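Local coordinates for fatty Acid Kinase (Fak) B3 protein (Streptococcus pneumoniae, PDB 6CNG), which binds a long-chain fatty acid, here linoleic acid, and probably serves in lipid transport or fatty acid metabolism as a fatty acid kinase B protein, at residues S81-P86 / N191-K196; V185-K190 / C285-E290. All blocks are in the same frame, centred on the assembly; numbering follows the deposited sequence.

Interaction 1: residues S81-P86 / N191-K196; sequences SKSACP and NGRLSK. With EIC (linoleic acid), chain C.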
loop_
_atom_site.group_PDB
_atom_site.type_symbol
_atom_site.label_atom_id
_atom_site.label_comp_id
_atom_site.label_asym_id
_atom_site.label_seq_id
_atom_site.Cartn_x
_atom_site.Cartn_y
_atom_site.Cartn_z
ATOM N N SER A 81 -16.653 11.124 -4.728
ATOM C CA SER A 81 -16.649 9.973 -3.837
ATOM C C SER A 81 -15.628 10.202 -2.720
ATOM O O SER A 81 -14.700 10.995 -2.860
ATOM C CB SER A 81 -16.342 8.702 -4.641
ATOM O OG SER A 81 -17.311 8.470 -5.663
ATOM N N LYS A 82 -15.797 9.470 -1.613
ATOM C CA LYS A 82 -15.056 9.677 -0.371
ATOM C C LYS A 82 -14.609 8.354 0.233
ATOM O O LYS A 82 -15.338 7.380 0.173
ATOM C CB LYS A 82 -15.971 10.375 0.639
ATOM C CG LYS A 82 -15.566 10.222 2.112
ATOM C CD LYS A 82 -16.434 11.083 3.052
ATOM C CE LYS A 82 -15.867 11.192 4.479
ATOM N NZ LYS A 82 -14.526 10.537 4.664
ATOM N N SER A 83 -13.433 8.316 0.842
ATOM C CA SER A 83 -12.996 7.143 1.594
ATOM C C SER A 83 -13.130 7.348 3.108
ATOM O O SER A 83 -13.205 8.474 3.602
ATOM C CB SER A 83 -11.555 6.789 1.253
ATOM O OG SER A 83 -10.688 7.751 1.739
ATOM N N ALA A 84 -13.175 6.230 3.837
ATOM C CA ALA A 84 -13.171 6.260 5.293
ATOM C C ALA A 84 -12.308 5.134 5.829
ATOM O O ALA A 84 -12.206 4.073 5.222
ATOM C CB ALA A 84 -14.567 6.080 5.887
ATOM N N CYS A 85 -11.728 5.370 6.983
ATOM C CA CYS A 85 -10.772 4.447 7.578
ATOM C C CYS A 85 -11.484 3.464 8.494
ATOM O O CYS A 85 -12.645 3.649 8.850
ATOM C CB CYS A 85 -9.712 5.233 8.353
ATOM S SG CYS A 85 -10.295 6.033 9.822
ATOM N N PRO A 86 -10.796 2.403 8.922
ATOM C CA PRO A 86 -11.428 1.441 9.814
ATOM C C PRO A 86 -11.635 1.988 11.208
ATOM O O PRO A 86 -10.867 2.804 11.721
ATOM C CB PRO A 86 -10.431 0.285 9.839
ATOM C CG PRO A 86 -9.622 0.482 8.633
ATOM C CD PRO A 86 -9.456 1.945 8.555
ATOM N N ASN A 191 -10.420 14.662 -2.246
ATOM C CA ASN A 191 -10.471 14.181 -0.879
ATOM C C ASN A 191 -9.461 14.873 0.022
ATOM O O ASN A 191 -9.305 14.470 1.170
ATOM C CB ASN A 191 -10.257 12.667 -0.851
ATOM C CG ASN A 191 -11.494 11.897 -1.197
ATOM O OD1 ASN A 191 -12.258 11.524 -0.319
ATOM N ND2 ASN A 191 -11.685 11.625 -2.476
ATOM N N GLY A 192 -8.786 15.903 -0.470
ATOM C CA GLY A 192 -7.873 16.682 0.345
ATOM C C GLY A 192 -6.588 15.989 0.710
ATOM O O GLY A 192 -6.056 16.232 1.793
ATOM N N ARG A 193 -6.062 15.144 -0.179
ATOM C CA ARG A 193 -4.813 14.424 0.045
ATOM C C ARG A 193 -3.727 14.822 -0.947
ATOM O O ARG A 193 -2.635 14.245 -0.942
ATOM C CB ARG A 193 -5.063 12.917 0.022
ATOM C CG ARG A 193 -5.401 12.366 1.395
ATOM C CD ARG A 193 -6.697 11.657 1.436
ATOM N NE ARG A 193 -7.084 11.393 2.818
ATOM C CZ ARG A 193 -8.322 11.139 3.223
ATOM N NH1 ARG A 193 -8.562 10.928 4.487
ATOM N NH2 ARG A 193 -9.316 11.070 2.379
ATOM N N LEU A 194 -3.992 15.817 -1.760
ATOM C CA LEU A 194 -3.026 16.377 -2.685
ATOM C C LEU A 194 -3.525 17.786 -2.991
ATOM O O LEU A 194 -4.728 17.995 -3.149
ATOM C CB LEU A 194 -2.939 15.534 -3.946
ATOM C CG LEU A 194 -1.882 15.947 -4.940
ATOM C CD1 LEU A 194 -0.489 15.757 -4.460
ATOM C CD2 LEU A 194 -2.084 15.150 -6.151
ATOM N N SER A 195 -2.603 18.752 -2.998
ATOM C CA SER A 195 -2.971 20.144 -3.216
ATOM C C SER A 195 -3.404 20.360 -4.657
ATOM O O SER A 195 -2.908 19.710 -5.576
ATOM C CB SER A 195 -1.769 21.050 -2.915
ATOM O OG SER A 195 -0.730 20.812 -3.845
ATOM N N LYS A 196 -4.347 21.294 -4.842
ATOM C CA LYS A 196 -4.618 21.865 -6.160
ATOM C C LYS A 196 -3.360 22.429 -6.812
ATOM O O LYS A 196 -3.231 22.375 -8.035
ATOM C CB LYS A 196 -5.672 22.966 -6.049
ATOM C CG LYS A 196 -7.106 22.491 -5.914
ATOM C CD LYS A 196 -7.459 22.071 -4.502
ATOM C CE LYS A 196 -8.981 21.920 -4.352
ATOM N NZ LYS A 196 -9.430 21.339 -3.038
HETATM C C1 EIC C . -9.139 7.216 4.279
HETATM C C2 EIC C . -8.130 6.604 3.314
HETATM C C3 EIC C . -7.302 7.624 2.566
HETATM C C4 EIC C . -6.129 6.980 1.864
HETATM C C5 EIC C . -5.235 8.003 1.198
HETATM C C6 EIC C . -3.990 7.368 0.587
HETATM C C7 EIC C . -4.262 6.615 -0.722
HETATM C C8 EIC C . -3.025 5.871 -1.191
HETATM C C9 EIC C . -3.404 5.058 -2.407
HETATM C C10 EIC C . -3.195 5.508 -3.625
HETATM C C11 EIC C . -2.581 6.872 -3.906
HETATM C C12 EIC C . -1.512 6.622 -4.961
HETATM C C13 EIC C . -0.269 7.047 -4.884
HETATM C C14 EIC C . 0.235 7.880 -3.725
HETATM C C15 EIC C . 0.718 7.007 -2.569
HETATM C C16 EIC C . 1.238 7.893 -1.448
HETATM C C17 EIC C . 1.577 7.094 -0.223
HETATM C C18 EIC C . 2.046 8.026 0.872
HETATM O O1 EIC C . -8.906 7.273 5.517
HETATM O O2 EIC C . -10.217 7.670 3.823
HETATM O O HOH W 1 -12.230 11.299 2.304
#

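Interaction 2: residues V185-K190 / C285-E290; sequences VDNLVK and CSFYAE. With EIC (linoleic acid), chain C.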
loop_
_atom_site.group_PDB
_atom_site.type_symbol
_atom_site.label_atom_id
_atom_site.label_comp_id
_atom_site.label_asym_id
_atom_site.label_seq_id
_atom_site.Cartn_x
_atom_site.Cartn_y
_atom_site.Cartn_z
ATOM N N VAL A 185 -5.217 12.088 -10.784
ATOM C CA VAL A 185 -5.074 12.322 -9.345
ATOM C C VAL A 185 -6.287 13.046 -8.793
ATOM O O VAL A 185 -6.252 13.611 -7.702
ATOM C CB VAL A 185 -3.786 13.104 -9.040
ATOM C CG1 VAL A 185 -2.571 12.368 -9.562
ATOM C CG2 VAL A 185 -3.862 14.464 -9.643
ATOM N N ASP A 186 -7.378 13.009 -9.538
ATOM C CA ASP A 186 -8.538 13.804 -9.180
ATOM C C ASP A 186 -9.124 13.375 -7.851
ATOM O O ASP A 186 -9.555 14.212 -7.072
ATOM C CB ASP A 186 -9.577 13.712 -10.289
ATOM C CG ASP A 186 -8.992 14.054 -11.649
ATOM O OD1 ASP A 186 -8.189 15.001 -11.714
ATOM O OD2 ASP A 186 -9.291 13.367 -12.640
ATOM N N ASN A 187 -9.172 12.078 -7.577
ATOM C CA ASN A 187 -9.764 11.648 -6.323
ATOM C C ASN A 187 -8.904 12.042 -5.136
ATOM O O ASN A 187 -9.429 12.375 -4.074
ATOM C CB ASN A 187 -10.010 10.151 -6.339
ATOM C CG ASN A 187 -11.194 9.775 -7.203
ATOM O OD1 ASN A 187 -12.012 10.601 -7.565
ATOM N ND2 ASN A 187 -11.264 8.535 -7.556
ATOM N N LEU A 188 -7.586 11.989 -5.288
ATOM C CA LEU A 188 -6.703 12.523 -4.259
ATOM C C LEU A 188 -7.017 13.987 -3.962
ATOM O O LEU A 188 -7.162 14.386 -2.803
ATOM C CB LEU A 188 -5.249 12.375 -4.704
ATOM C CG LEU A 188 -4.684 10.968 -4.620
ATOM C CD1 LEU A 188 -3.458 10.840 -5.505
ATOM C CD2 LEU A 188 -4.378 10.601 -3.180
ATOM N N VAL A 189 -7.115 14.808 -4.994
ATOM C CA VAL A 189 -7.395 16.225 -4.777
ATOM C C VAL A 189 -8.767 16.400 -4.137
ATOM O O VAL A 189 -8.913 17.075 -3.117
ATOM C CB VAL A 189 -7.255 16.985 -6.103
ATOM C CG1 VAL A 189 -7.665 18.400 -5.952
ATOM C CG2 VAL A 189 -5.828 16.895 -6.603
ATOM N N LYS A 190 -9.781 15.742 -4.693
ATOM C CA LYS A 190 -11.144 15.910 -4.206
ATOM C C LYS A 190 -11.282 15.546 -2.740
ATOM O O LYS A 190 -12.193 16.036 -2.063
ATOM C CB LYS A 190 -12.081 15.030 -5.021
ATOM C CG LYS A 190 -12.330 15.552 -6.443
ATOM C CD LYS A 190 -13.009 14.509 -7.384
ATOM C CE LYS A 190 -13.472 15.133 -8.679
ATOM N NZ LYS A 190 -13.959 14.148 -9.682
ATOM N N CYS A 285 -6.741 1.417 -3.104
ATOM C CA CYS A 285 -5.638 1.868 -3.928
ATOM C C CYS A 285 -6.085 2.129 -5.348
ATOM O O CYS A 285 -5.586 3.052 -5.978
ATOM C CB CYS A 285 -4.502 0.871 -3.863
ATOM S SG CYS A 285 -3.697 0.831 -2.236
ATOM N N SER A 286 -7.029 1.350 -5.865
ATOM C CA SER A 286 -7.576 1.648 -7.189
ATOM C C SER A 286 -8.263 2.999 -7.189
ATOM O O SER A 286 -8.136 3.769 -8.133
ATOM C CB SER A 286 -8.565 0.564 -7.626
ATOM O OG SER A 286 -7.977 -0.714 -7.538
ATOM N N PHE A 287 -8.978 3.302 -6.120
ATOM C CA PHE A 287 -9.732 4.529 -6.058
ATOM C C PHE A 287 -8.824 5.728 -6.118
ATOM O O PHE A 287 -9.139 6.722 -6.778
ATOM C CB PHE A 287 -10.493 4.525 -4.741
ATOM C CG PHE A 287 -11.212 5.783 -4.458
ATOM C CD1 PHE A 287 -12.231 6.207 -5.260
ATOM C CD2 PHE A 287 -10.887 6.528 -3.366
ATOM C CE1 PHE A 287 -12.893 7.365 -4.978
ATOM C CE2 PHE A 287 -11.548 7.685 -3.096
ATOM C CZ PHE A 287 -12.549 8.095 -3.884
ATOM N N TYR A 288 -7.706 5.664 -5.434
ATOM C CA TYR A 288 -6.841 6.824 -5.352
ATOM C C TYR A 288 -5.772 6.857 -6.413
ATOM O O TYR A 288 -5.397 7.939 -6.868
ATOM C CB TYR A 288 -6.204 6.859 -3.988
ATOM C CG TYR A 288 -7.104 7.475 -3.025
ATOM C CD1 TYR A 288 -7.513 8.783 -3.196
ATOM C CD2 TYR A 288 -7.557 6.778 -1.956
ATOM C CE1 TYR A 288 -8.328 9.375 -2.315
ATOM C CE2 TYR A 288 -8.384 7.369 -1.048
ATOM C CZ TYR A 288 -8.775 8.675 -1.232
ATOM O OH TYR A 288 -9.616 9.298 -0.330
ATOM N N ALA A 289 -5.256 5.718 -6.809
ATOM C CA ALA A 289 -4.279 5.728 -7.891
ATOM C C ALA A 289 -4.942 5.892 -9.245
ATOM O O ALA A 289 -4.318 6.412 -10.177
ATOM C CB ALA A 289 -3.458 4.443 -7.868
ATOM N N GLU A 290 -6.190 5.430 -9.355
ATOM C CA GLU A 290 -7.035 5.589 -10.527
ATOM C C GLU A 290 -6.524 4.818 -11.727
ATOM O O GLU A 290 -5.526 4.099 -11.650
ATOM C CB GLU A 290 -7.213 7.072 -10.856
ATOM C CG GLU A 290 -7.878 7.859 -9.717
ATOM C CD GLU A 290 -8.613 9.102 -10.195
ATOM O OE1 GLU A 290 -9.456 9.005 -11.112
ATOM O OE2 GLU A 290 -8.345 10.184 -9.656
HETATM C C1 EIC C . -9.139 7.216 4.279
HETATM C C2 EIC C . -8.130 6.604 3.314
HETATM C C3 EIC C . -7.302 7.624 2.566
HETATM C C4 EIC C . -6.129 6.980 1.864
HETATM C C5 EIC C . -5.235 8.003 1.198
HETATM C C6 EIC C . -3.990 7.368 0.587
HETATM C C7 EIC C . -4.262 6.615 -0.722
HETATM C C8 EIC C . -3.025 5.871 -1.191
HETATM C C9 EIC C . -3.404 5.058 -2.407
HETATM C C10 EIC C . -3.195 5.508 -3.625
HETATM C C11 EIC C . -2.581 6.872 -3.906
HETATM C C12 EIC C . -1.512 6.622 -4.961
HETATM C C13 EIC C . -0.269 7.047 -4.884
HETATM C C14 EIC C . 0.235 7.880 -3.725
HETATM C C15 EIC C . 0.718 7.007 -2.569
HETATM C C16 EIC C . 1.238 7.893 -1.448
HETATM C C17 EIC C . 1.577 7.094 -0.223
HETATM C C18 EIC C . 2.046 8.026 0.872
HETATM O O1 EIC C . -8.906 7.273 5.517
HETATM O O2 EIC C . -10.217 7.670 3.823
HETATM O O HOH W 2 -6.575 10.256 -7.531
#

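Interaction 1: residues S81-P86 / N191-K196
Ser-81 meets Asn-191 through its backbone: its carbonyl O accepts a hydrogen bond from Asn-191 ND2, 3.1 Å away, with a bent N-H...O angle of 146° and the donor lying off the carbonyl plane. Asparagine suits this place because its amide can donate a hydrogen bond through ND2 and accept one at OD1. With CG beside its own backbone N (chi1 -80°), the amide reaches from the end of helix 186-190 to strand 82-84, and ND2 is also bonded to Asn-187 O. At Lys-82 the amide oxygen OD1 packs against the backbone, 3.4 Å from CA. The Lys-82 chain bends only at its end, where NZ hydrogen-bonds Ser-83 O at 2.7 Å. That same carbonyl accepts a hydrogen bond from a water, which also donates to Asn-191 OD1 (2.6 Å) and accepts from Arg-193 NH2 (2.9 Å), tying strand to loop. Ser-83 OG, between backbone N and carbonyl carbon (chi1 69°), is hydrogen-bonded to Tyr-288 OH; it lies beside the lipid carboxyl group, at a modelled separation too short to define a bond. Next, Ala-84 N and Cys-85 CB border the carboxyl oxygens, CB lying 3.6 Å from O1 of the lipid. Arginine suits position 193 because its flat guanidinium covers the lipid, C3 being 3.7 Å above its plane, while NE serves Leu-110 O; its positive charge probably suits the nearby carboxyl group. Gly-192, with positive phi, closes a Schellman motif that ends the helix. Strand and helix-ending loop thus border the carboxyl end of the fatty acid pocket of the DegV fold, which Ser-83, Ala-84, Cys-85 and Arg-193 line and where Ser-111 OG hydrogen-bonds the lipid; Ser-83 probably also binds palmitate, as in relatives.

Interaction 2: residues V185-K190 / C285-E290
Asn-187 lays its amide against the ring of Phe-287, the two planes only 25° apart, where helix 186-190 and residues 285-289 of helix 283-289 pack at right angles in the DegV fold, their segment axes 8.6 Å apart. The amide is held in this stacked pose by its own bond: ND2 donates to Phe-287 O at 2.9 Å, almost straight and in the amide plane. Asparagine thus satisfies a buried carbonyl while offering a flat surface to the ring. Phe-287, with CG anti to its backbone N (chi1 174°), turns its ring edge, at CD2, onto one face of the Tyr-288 ring. The opposite face of Tyr-288 takes C5 of linoleic acid, so a flat aromatic suits the place, and CB reaches the lipid C10 at 3.3 Å. Its edge at CE1 meets Asn-187 O, and Leu-188 CD2 packs obliquely on CD1 at 3.6 Å, an apolar contact. Glu-290 leaves its helix with positive phi, its OE1 bonded to Tyr-75 OH. A negative charge probably suits the other helix's N-terminus: a water accepts from Leu-188 N and donates to Tyr-288 O and Glu-290 OE2, and Asn-187 N donates to OE2 at 2.9 Å, from above the carboxylate plane.

Both contacts use helix 186-190 or the loop that ends it, and both touch linoleic acid, but at different depths. Interaction 2 is buried, a helix-helix packing of rings, an amide and a carboxylate, and it borders the lipid chain from near the carboxyl end to its middle. Interaction 1 is partly exposed and joins a strand to a loop, so its chemistry is more polar, with water and a lysine at its rim and the lipid carboxyl group at its inner side. The centres of interactions 1 and 2 lie about 8 Å apart. Arg-193 N bonds Leu-188 O at 2.9 Å, and the hydroxyl of Tyr-288 brings the aromatic packing up to the carboxyl site.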